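Local coordinates for protein agarase (Pseudoalteromonas fuliginea, PDB 6XJ9) that probably hydrolyses agarose from red algal cell walls, as an agarase of glycoside hydrolase family 50 from a marine bacterium, at residues A[638-643]-A[658-663]; A[623-628]-A[654-659]; A[664-669]-A[707-712]. All coordinates share one frame; numbering follows the deposited sequence.

The three contacts lie close together where the chain holds parallel strands 620-621, 640-643, 664-666 and 709-714. Contacts 1 and 3 both reach the same sheet, with centres about 9 Å apart. Strands 640-643 and 664-666 are neighbours, and probable hydrogen bonds run from Ile665 N to Ile640 O (2.8 Å) and from Gly667 N to Phe642 O (2.7 Å). Contact 2 lies beside them, its centre about 9 Å from that of contact 1 and 13 Å from that of contact 3. Phe642 CD2 packs on Met625 SD at 3.5 Å, and Trp654 CE3 on Phe709 CZ at 3.8 Å. In barrel glycosidases the active site lies at the C-terminal strand ends, probably so here.

Contact 1: A[638-643]-A[658-663]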
loop_
_atom_site.group_PDB
_atom_site.type_symbol
_atom_site.label_atom_id
_atom_site.label_comp_id
_atom_site.label_asym_id
_atom_site.label_seq_id
_atom_site.Cartn_x
_atom_site.Cartn_y
_atom_site.Cartn_z
ATOM N N ASP A 638 29.086 -22.838 10.715
ATOM C CA ASP A 638 28.266 -23.537 9.736
ATOM C C ASP A 638 27.705 -22.513 8.752
ATOM O O ASP A 638 27.563 -22.794 7.561
ATOM C CB ASP A 638 27.147 -24.317 10.433
ATOM C CG ASP A 638 27.688 -25.456 11.275
ATOM O OD1 ASP A 638 28.119 -26.460 10.679
ATOM O OD2 ASP A 638 27.705 -25.319 12.507
ATOM N N VAL A 639 27.377 -21.333 9.277
ATOM C CA VAL A 639 26.813 -20.248 8.480
ATOM C C VAL A 639 27.468 -18.963 8.965
ATOM O O VAL A 639 27.574 -18.761 10.174
ATOM C CB VAL A 639 25.274 -20.165 8.622
ATOM C CG1 VAL A 639 24.664 -19.082 7.730
ATOM C CG2 VAL A 639 24.585 -21.501 8.363
ATOM N N ILE A 640 27.906 -18.113 8.027
ATOM C CA ILE A 640 28.472 -16.819 8.382
ATOM C C ILE A 640 27.335 -15.801 8.452
ATOM O O ILE A 640 26.630 -15.591 7.466
ATOM C CB ILE A 640 29.572 -16.333 7.413
ATOM C CG1 ILE A 640 30.525 -17.438 6.952
ATOM C CG2 ILE A 640 30.351 -15.201 8.059
ATOM C CD1 ILE A 640 31.468 -16.985 5.846
ATOM N N SER A 641 27.188 -15.156 9.619
ATOM C CA SER A 641 26.112 -14.201 9.845
ATOM C C SER A 641 26.640 -12.763 9.772
ATOM O O SER A 641 27.754 -12.479 10.214
ATOM C CB SER A 641 25.428 -14.478 11.164
ATOM O OG SER A 641 26.384 -14.532 12.213
ATOM N N PHE A 642 25.834 -11.880 9.163
ATOM C CA PHE A 642 26.107 -10.459 9.001
ATOM C C PHE A 642 24.820 -9.675 9.256
ATOM O O PHE A 642 23.742 -10.161 8.938
ATOM C CB PHE A 642 26.512 -10.138 7.558
ATOM C CG PHE A 642 27.718 -10.884 7.042
ATOM C CD1 PHE A 642 27.576 -12.135 6.456
ATOM C CD2 PHE A 642 28.993 -10.330 7.133
ATOM C CE1 PHE A 642 28.683 -12.809 5.958
ATOM C CE2 PHE A 642 30.100 -11.003 6.635
ATOM C CZ PHE A 642 29.941 -12.247 6.061
ATOM N N ASN A 643 24.941 -8.446 9.790
ATOM C CA ASN A 643 23.814 -7.521 9.796
ATOM C C ASN A 643 24.033 -6.504 8.673
ATOM O O ASN A 643 25.157 -6.068 8.452
ATOM C CB ASN A 643 23.625 -6.853 11.163
ATOM C CG ASN A 643 23.368 -7.831 12.289
ATOM O OD1 ASN A 643 22.846 -8.921 12.062
ATOM N ND2 ASN A 643 23.730 -7.454 13.506
ATOM N N SER A 658 32.581 -15.584 -2.252
ATOM C CA SER A 658 33.065 -16.629 -3.135
ATOM C C SER A 658 34.439 -17.138 -2.684
ATOM O O SER A 658 34.870 -18.207 -3.084
ATOM C CB SER A 658 33.072 -16.136 -4.560
ATOM O OG SER A 658 33.950 -15.028 -4.696
ATOM N N GLN A 659 35.110 -16.393 -1.803
ATOM C CA GLN A 659 36.387 -16.792 -1.226
ATOM C C GLN A 659 36.235 -18.049 -0.361
ATOM O O GLN A 659 37.179 -18.830 -0.263
ATOM C CB GLN A 659 36.940 -15.633 -0.395
ATOM C CG GLN A 659 38.449 -15.654 -0.169
ATOM C CD GLN A 659 38.912 -14.373 0.489
ATOM O OE1 GLN A 659 38.409 -13.283 0.213
ATOM N NE2 GLN A 659 39.874 -14.494 1.383
ATOM N N PHE A 660 35.059 -18.248 0.260
ATOM C CA PHE A 660 34.928 -19.245 1.319
ATOM C C PHE A 660 33.966 -20.369 0.960
ATOM O O PHE A 660 34.005 -21.415 1.592
ATOM C CB PHE A 660 34.414 -18.603 2.609
ATOM C CG PHE A 660 35.140 -17.329 2.930
ATOM C CD1 PHE A 660 36.504 -17.345 3.199
ATOM C CD2 PHE A 660 34.478 -16.115 2.880
ATOM C CE1 PHE A 660 37.188 -16.166 3.453
ATOM C CE2 PHE A 660 35.163 -14.937 3.145
ATOM C CZ PHE A 660 36.513 -14.967 3.435
ATOM N N ASP A 661 33.066 -20.115 0.004
ATOM C CA ASP A 661 31.997 -21.038 -0.344
ATOM C C ASP A 661 31.307 -21.549 0.925
ATOM O O ASP A 661 31.082 -22.747 1.094
ATOM C CB ASP A 661 32.507 -22.151 -1.269
ATOM C CG ASP A 661 31.407 -22.904 -2.001
ATOM O OD1 ASP A 661 30.308 -22.319 -2.243
ATOM O OD2 ASP A 661 31.641 -24.081 -2.305
ATOM N N LYS A 662 30.958 -20.618 1.815
ATOM C CA LYS A 662 30.128 -20.934 2.967
ATOM C C LYS A 662 28.750 -20.309 2.753
ATOM O O LYS A 662 28.660 -19.277 2.093
ATOM C CB LYS A 662 30.768 -20.341 4.228
ATOM C CG LYS A 662 31.926 -21.145 4.801
ATOM C CD LYS A 662 31.417 -22.244 5.697
ATOM C CE LYS A 662 32.437 -23.332 5.940
ATOM N NZ LYS A 662 32.102 -24.060 7.183
ATOM N N PRO A 663 27.651 -20.850 3.337
ATOM C CA PRO A 663 26.366 -20.139 3.336
ATOM C C PRO A 663 26.442 -18.986 4.346
ATOM O O PRO A 663 27.237 -19.026 5.294
ATOM C CB PRO A 663 25.344 -21.202 3.781
ATOM C CG PRO A 663 26.166 -22.195 4.610
ATOM C CD PRO A 663 27.583 -22.132 4.062
#
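Phe660 meets Ile640, whose CD1 comes obliquely to Phe660 CD2 at 4.3 Å. On its own side, CB of Gln659 lies over one face of the Phe660 ring. Next comes Lys662. Lys662 CB is the nearest partner of Ile640 CD1, at 3.8 Å, and the two side chains cross at about a right angle. Ile640 can reach both because CG1 stands anti to the carbonyl carbon (chi1 -40°) and CD1 then extends outward. The lysine chain bends at chi2, and Lys662 CD passes Asp638 O at 4.3 Å. Its NZ ends on Val637 O. Lys662 NZ stays 5.8 Å from Asp638 OD1, too far for a salt bridge, while Asp638 OD2 takes the N-H of Tyr615. Pro663 closes the segment. Pro663 CG sits 3.3 Å from Asp638 O and also touches Val639 CG2. Its carbonyl takes the one hydrogen bond across the two segments: Ile640 N donates to Pro663 O at 3.0 Å, nearly straight (165°) and in the carbonyl plane. Val639 adds a CA-H...O contact to Pro663 O, from CA at 3.4 Å. The backbone bond starts the pairing of strand 640-643 with strand 664-666, which continues through Ile665. Helix 651-654 lies between these strands in the chain, so this is a beta-alpha-beta crossover, consistent with the (beta/alpha)8 barrel of the family.

Contact 2: A[623-628]-A[654-659]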
loop_
_atom_site.group_PDB
_atom_site.type_symbol
_atom_site.label_atom_id
_atom_site.label_comp_id
_atom_site.label_asym_id
_atom_site.label_seq_id
_atom_site.Cartn_x
_atom_site.Cartn_y
_atom_site.Cartn_z
ATOM N N TRP A 623 29.305 -2.725 7.911
ATOM C CA TRP A 623 30.228 -1.606 8.014
ATOM C C TRP A 623 31.498 -1.987 8.774
ATOM O O TRP A 623 32.460 -1.228 8.762
ATOM C CB TRP A 623 29.554 -0.362 8.617
ATOM C CG TRP A 623 28.836 -0.583 9.917
ATOM C CD1 TRP A 623 27.485 -0.634 10.092
ATOM C CD2 TRP A 623 29.408 -0.729 11.232
ATOM N NE1 TRP A 623 27.179 -0.821 11.416
ATOM C CE2 TRP A 623 28.337 -0.889 12.140
ATOM C CE3 TRP A 623 30.713 -0.765 11.738
ATOM C CZ2 TRP A 623 28.530 -1.084 13.508
ATOM C CZ3 TRP A 623 30.905 -0.977 13.086
ATOM C CH2 TRP A 623 29.830 -1.129 13.960
ATOM N N GLY A 624 31.509 -3.138 9.458
ATOM C CA GLY A 624 32.665 -3.478 10.282
ATOM C C GLY A 624 33.008 -4.966 10.239
ATOM O O GLY A 624 32.989 -5.648 11.267
ATOM N N MET A 625 33.356 -5.448 9.045
ATOM C CA MET A 625 33.639 -6.859 8.839
ATOM C C MET A 625 35.010 -7.025 8.171
ATOM O O MET A 625 35.087 -7.290 6.978
ATOM C CB MET A 625 32.546 -7.501 7.973
ATOM C CG MET A 625 32.148 -6.706 6.735
ATOM S SD MET A 625 30.858 -7.614 5.815
ATOM C CE MET A 625 30.620 -6.599 4.356
ATOM N N PRO A 626 36.140 -6.889 8.907
ATOM C CA PRO A 626 37.459 -7.089 8.301
ATOM C C PRO A 626 37.495 -8.461 7.631
ATOM O O PRO A 626 37.020 -9.448 8.206
ATOM C CB PRO A 626 38.423 -7.086 9.494
ATOM C CG PRO A 626 37.686 -6.303 10.574
ATOM C CD PRO A 626 36.211 -6.603 10.351
ATOM N N ILE A 627 38.055 -8.515 6.414
ATOM C CA ILE A 627 38.180 -9.767 5.669
ATOM C C ILE A 627 38.912 -10.826 6.500
ATOM O O ILE A 627 38.588 -12.002 6.402
ATOM C CB ILE A 627 38.809 -9.574 4.267
ATOM C CG1 ILE A 627 38.602 -10.798 3.362
ATOM C CG2 ILE A 627 40.289 -9.217 4.365
ATOM C CD1 ILE A 627 37.154 -11.033 2.937
ATOM N N GLU A 628 39.877 -10.420 7.337
ATOM C CA GLU A 628 40.662 -11.376 8.108
ATOM C C GLU A 628 39.771 -12.114 9.106
ATOM O O GLU A 628 39.980 -13.292 9.411
ATOM C CB GLU A 628 41.787 -10.669 8.864
ATOM C CG GLU A 628 42.896 -10.156 7.960
ATOM C CD GLU A 628 42.770 -8.721 7.479
ATOM O OE1 GLU A 628 41.661 -8.150 7.569
ATOM O OE2 GLU A 628 43.800 -8.167 7.015
ATOM N N TRP A 654 29.056 -8.156 -1.714
ATOM C CA TRP A 654 29.014 -9.493 -1.135
ATOM C C TRP A 654 29.760 -10.540 -1.961
ATOM O O TRP A 654 29.731 -11.723 -1.610
ATOM C CB TRP A 654 27.562 -9.908 -0.853
ATOM C CG TRP A 654 26.938 -8.961 0.123
ATOM C CD1 TRP A 654 26.106 -7.913 -0.155
ATOM C CD2 TRP A 654 27.158 -8.935 1.544
ATOM N NE1 TRP A 654 25.766 -7.254 0.995
ATOM C CE2 TRP A 654 26.394 -7.863 2.056
ATOM C CE3 TRP A 654 27.903 -9.725 2.434
ATOM C CZ2 TRP A 654 26.366 -7.557 3.416
ATOM C CZ3 TRP A 654 27.868 -9.427 3.779
ATOM C CH2 TRP A 654 27.104 -8.358 4.259
ATOM N N ALA A 655 30.462 -10.097 -3.017
ATOM C CA ALA A 655 31.174 -10.979 -3.929
ATOM C C ALA A 655 32.283 -11.719 -3.190
ATOM O O ALA A 655 32.651 -12.825 -3.579
ATOM C CB ALA A 655 31.734 -10.194 -5.092
ATOM N N PHE A 656 32.792 -11.096 -2.126
ATOM C CA PHE A 656 33.901 -11.626 -1.346
ATOM C C PHE A 656 33.560 -13.012 -0.802
ATOM O O PHE A 656 34.467 -13.752 -0.458
ATOM C CB PHE A 656 34.307 -10.657 -0.226
ATOM C CG PHE A 656 33.343 -10.612 0.936
ATOM C CD1 PHE A 656 33.545 -11.395 2.068
ATOM C CD2 PHE A 656 32.211 -9.815 0.884
ATOM C CE1 PHE A 656 32.647 -11.384 3.124
ATOM C CE2 PHE A 656 31.317 -9.789 1.949
ATOM C CZ PHE A 656 31.529 -10.578 3.066
ATOM N N LEU A 657 32.265 -13.366 -0.738
ATOM C CA LEU A 657 31.835 -14.623 -0.136
ATOM C C LEU A 657 32.293 -15.824 -0.968
ATOM O O LEU A 657 32.391 -16.944 -0.460
ATOM C CB LEU A 657 30.308 -14.621 0.012
ATOM C CG LEU A 657 29.758 -13.786 1.171
ATOM C CD1 LEU A 657 28.234 -13.841 1.196
ATOM C CD2 LEU A 657 30.330 -14.248 2.513
ATOM N N SER A 658 32.581 -15.584 -2.252
ATOM C CA SER A 658 33.065 -16.629 -3.135
ATOM C C SER A 658 34.439 -17.138 -2.684
ATOM O O SER A 658 34.870 -18.207 -3.084
ATOM C CB SER A 658 33.072 -16.136 -4.560
ATOM O OG SER A 658 33.950 -15.028 -4.696
ATOM N N GLN A 659 35.110 -16.393 -1.803
ATOM C CA GLN A 659 36.387 -16.792 -1.226
ATOM C C GLN A 659 36.235 -18.049 -0.361
ATOM O O GLN A 659 37.179 -18.830 -0.263
ATOM C CB GLN A 659 36.940 -15.633 -0.395
ATOM C CG GLN A 659 38.449 -15.654 -0.169
ATOM C CD GLN A 659 38.912 -14.373 0.489
ATOM O OE1 GLN A 659 38.409 -13.283 0.213
ATOM N NE2 GLN A 659 39.874 -14.494 1.383
#
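Met625 pushes its thioether end into the hollow between the rings of Trp654 and Phe656. Its methyl CE lies over one face of the six-membered ring of Trp654, 4.3 Å from the centroid, as a CH-pi contact. SD stands more obliquely, 4.8 Å from that centroid, and 5.1 Å from the centroid of the Phe656 ring. Both are Met-aromatic contacts. CG lies between the backbone N and the carbonyl carbon (chi1 46°), and from there the extended chain brings SD and CE to the two rings. The second bump is Ile627. Ile627 CD1 lies 3.7 Å from both Phe656 CD1 and Gln659 OE1. Phe656 is thus touched by both bumps, and Leu657 CG covers part of one of its faces. The 3-10 segment 655-659, which carries Phe656, is tied by Ser658, whose OG and N both donate to Ala655 O, the OG at 2.8 Å. Phe642 of strand 640-643 and Val630 also touch Met625. The chemistry is almost all apolar. The pairing probably rests on shape, dispersion and sulfur-aromatic attraction, and across the two segments Gln659 OE1 touches carbons of Ile627.

Contact 3: A[664-669]-A[707-712]; sequences AIIGEF and PYFIGA
Phe709 lays one ring face against Ala664. CB of the alanine stands 3.7 Å from the ring centroid and 15° off the normal, a CH-pi contact. Near the ring plane, at the edge, comes Ile665 C, 3.8 Å from Phe709 CE2. Ile666 approaches the same corner obliquely, with CG1 3.5 Å from CE2. The ring is placed there by chi1 -82°, which sets CG anti to the carbonyl carbon. An alanine in place of Phe709 is likely to open a gap beside Ala664 and Ile666 and leave the methyl of Ala664 without its ring. The second ring, Phe669, meets Ala712 CB at CE1, 4.0 Å away and oblique. Ala712 CB also packs on Ile666 CB at 3.7 Å.

Three backbone bonds join the parallel strands. Ala664 N donates to Tyr708 O at 2.9 Å, the donor standing above the carbonyl plane. Ile710 N donates to Ala664 O at 3.0 Å. Ile666 N donates to Gly711 O at 3.1 Å. Ala664 pairs with Phe709 but Ile666 with Ala712, so the longer strand carries a beta bulge. Gly711 lies in it, at backbone angles where a CB would jam against the carbonyl O of Ile710. On the other face, Ile665 CB meets Ile710 CD1.

Strand 664-666 is flanked by 640-643 and 709-714, and 709-714 by 299-305. Helix 689-704 covers Ile666, Phe669 and Ala712, with the ring of Tyr699 stacked on Phe669, while Trp654 meets Phe709 edge-to-face. Ile710 packs on Trp290 and Leu292 of strand 289-293.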
loop_
_atom_site.group_PDB
_atom_site.type_symbol
_atom_site.label_atom_id
_atom_site.label_comp_id
_atom_site.label_asym_id
_atom_site.label_seq_id
_atom_site.Cartn_x
_atom_site.Cartn_y
_atom_site.Cartn_z
ATOM N N ALA A 664 25.617 -17.961 4.121
ATOM C CA ALA A 664 25.594 -16.748 4.930
ATOM C C ALA A 664 24.160 -16.441 5.352
ATOM O O ALA A 664 23.209 -16.859 4.703
ATOM C CB ALA A 664 26.191 -15.588 4.154
ATOM N N ILE A 665 24.002 -15.708 6.461
ATOM C CA ILE A 665 22.665 -15.304 6.855
ATOM C C ILE A 665 22.698 -13.827 7.239
ATOM O O ILE A 665 23.710 -13.351 7.762
ATOM C CB ILE A 665 22.105 -16.231 7.965
ATOM C CG1 ILE A 665 20.624 -15.933 8.246
ATOM C CG2 ILE A 665 22.956 -16.149 9.235
ATOM C CD1 ILE A 665 19.955 -16.902 9.209
ATOM N N ILE A 666 21.616 -13.099 6.920
ATOM C CA ILE A 666 21.461 -11.725 7.381
ATOM C C ILE A 666 20.753 -11.753 8.737
ATOM O O ILE A 666 19.640 -12.279 8.856
ATOM C CB ILE A 666 20.727 -10.829 6.352
ATOM C CG1 ILE A 666 21.562 -10.566 5.097
ATOM C CG2 ILE A 666 20.310 -9.514 6.990
ATOM C CD1 ILE A 666 22.775 -9.673 5.331
ATOM N N GLY A 667 21.418 -11.193 9.751
ATOM C CA GLY A 667 20.909 -11.183 11.117
ATOM C C GLY A 667 19.831 -10.130 11.354
ATOM O O GLY A 667 18.921 -10.353 12.153
ATOM N N GLU A 668 19.977 -8.978 10.687
ATOM C CA GLU A 668 19.110 -7.826 10.873
ATOM C C GLU A 668 19.119 -6.975 9.606
ATOM O O GLU A 668 20.145 -6.864 8.941
ATOM C CB GLU A 668 19.558 -6.908 12.019
ATOM C CG GLU A 668 19.870 -7.606 13.325
ATOM C CD GLU A 668 20.574 -6.780 14.391
ATOM O OE1 GLU A 668 20.604 -5.541 14.281
ATOM O OE2 GLU A 668 21.093 -7.381 15.338
ATOM N N PHE A 669 17.948 -6.410 9.303
ATOM C CA PHE A 669 17.730 -5.378 8.303
ATOM C C PHE A 669 16.356 -4.777 8.589
ATOM O O PHE A 669 15.537 -5.414 9.250
ATOM C CB PHE A 669 17.783 -5.957 6.882
ATOM C CG PHE A 669 16.537 -6.674 6.426
ATOM C CD1 PHE A 669 16.289 -7.985 6.811
ATOM C CD2 PHE A 669 15.601 -6.039 5.623
ATOM C CE1 PHE A 669 15.151 -8.655 6.391
ATOM C CE2 PHE A 669 14.449 -6.702 5.219
ATOM C CZ PHE A 669 14.223 -8.014 5.591
ATOM N N PRO A 707 23.494 -16.479 -4.223
ATOM C CA PRO A 707 23.784 -17.908 -4.113
ATOM C C PRO A 707 24.449 -18.343 -2.804
ATOM O O PRO A 707 24.492 -19.543 -2.525
ATOM C CB PRO A 707 24.666 -18.187 -5.342
ATOM C CG PRO A 707 25.382 -16.870 -5.557
ATOM C CD PRO A 707 24.352 -15.804 -5.215
ATOM N N TYR A 708 24.913 -17.376 -1.998
ATOM C CA TYR A 708 25.523 -17.682 -0.709
ATOM C C TYR A 708 24.523 -17.547 0.438
ATOM O O TYR A 708 24.570 -18.316 1.398
ATOM C CB TYR A 708 26.806 -16.874 -0.492
ATOM C CG TYR A 708 27.859 -17.250 -1.495
ATOM C CD1 TYR A 708 28.620 -18.395 -1.325
ATOM C CD2 TYR A 708 28.023 -16.518 -2.661
ATOM C CE1 TYR A 708 29.565 -18.777 -2.263
ATOM C CE2 TYR A 708 28.974 -16.876 -3.603
ATOM C CZ TYR A 708 29.735 -18.015 -3.408
ATOM O OH TYR A 708 30.645 -18.385 -4.346
ATOM N N PHE A 709 23.596 -16.594 0.329
ATOM C CA PHE A 709 22.698 -16.339 1.447
ATOM C C PHE A 709 21.552 -17.341 1.478
ATOM O O PHE A 709 21.013 -17.687 0.431
ATOM C CB PHE A 709 22.199 -14.897 1.421
ATOM C CG PHE A 709 23.182 -13.928 2.017
ATOM C CD1 PHE A 709 24.152 -13.322 1.224
ATOM C CD2 PHE A 709 23.150 -13.628 3.367
ATOM C CE1 PHE A 709 25.037 -12.405 1.765
ATOM C CE2 PHE A 709 24.062 -12.734 3.908
ATOM C CZ PHE A 709 25.007 -12.121 3.113
ATOM N N ILE A 710 21.195 -17.786 2.695
ATOM C CA ILE A 710 20.156 -18.777 2.912
ATOM C C ILE A 710 19.028 -18.188 3.762
ATOM O O ILE A 710 18.196 -18.921 4.301
ATOM C CB ILE A 710 20.745 -20.084 3.502
ATOM C CG1 ILE A 710 21.567 -19.886 4.784
ATOM C CG2 ILE A 710 21.589 -20.774 2.443
ATOM C CD1 ILE A 710 20.811 -19.377 5.992
ATOM N N GLY A 711 18.999 -16.856 3.889
ATOM C CA GLY A 711 17.926 -16.232 4.642
ATOM C C GLY A 711 18.318 -14.893 5.255
ATOM O O GLY A 711 19.466 -14.450 5.158
ATOM N N ALA A 712 17.326 -14.269 5.887
ATOM C CA ALA A 712 17.472 -12.955 6.491
ATOM C C ALA A 712 16.394 -12.787 7.553
ATOM O O ALA A 712 15.258 -13.212 7.358
ATOM C CB ALA A 712 17.342 -11.883 5.434
#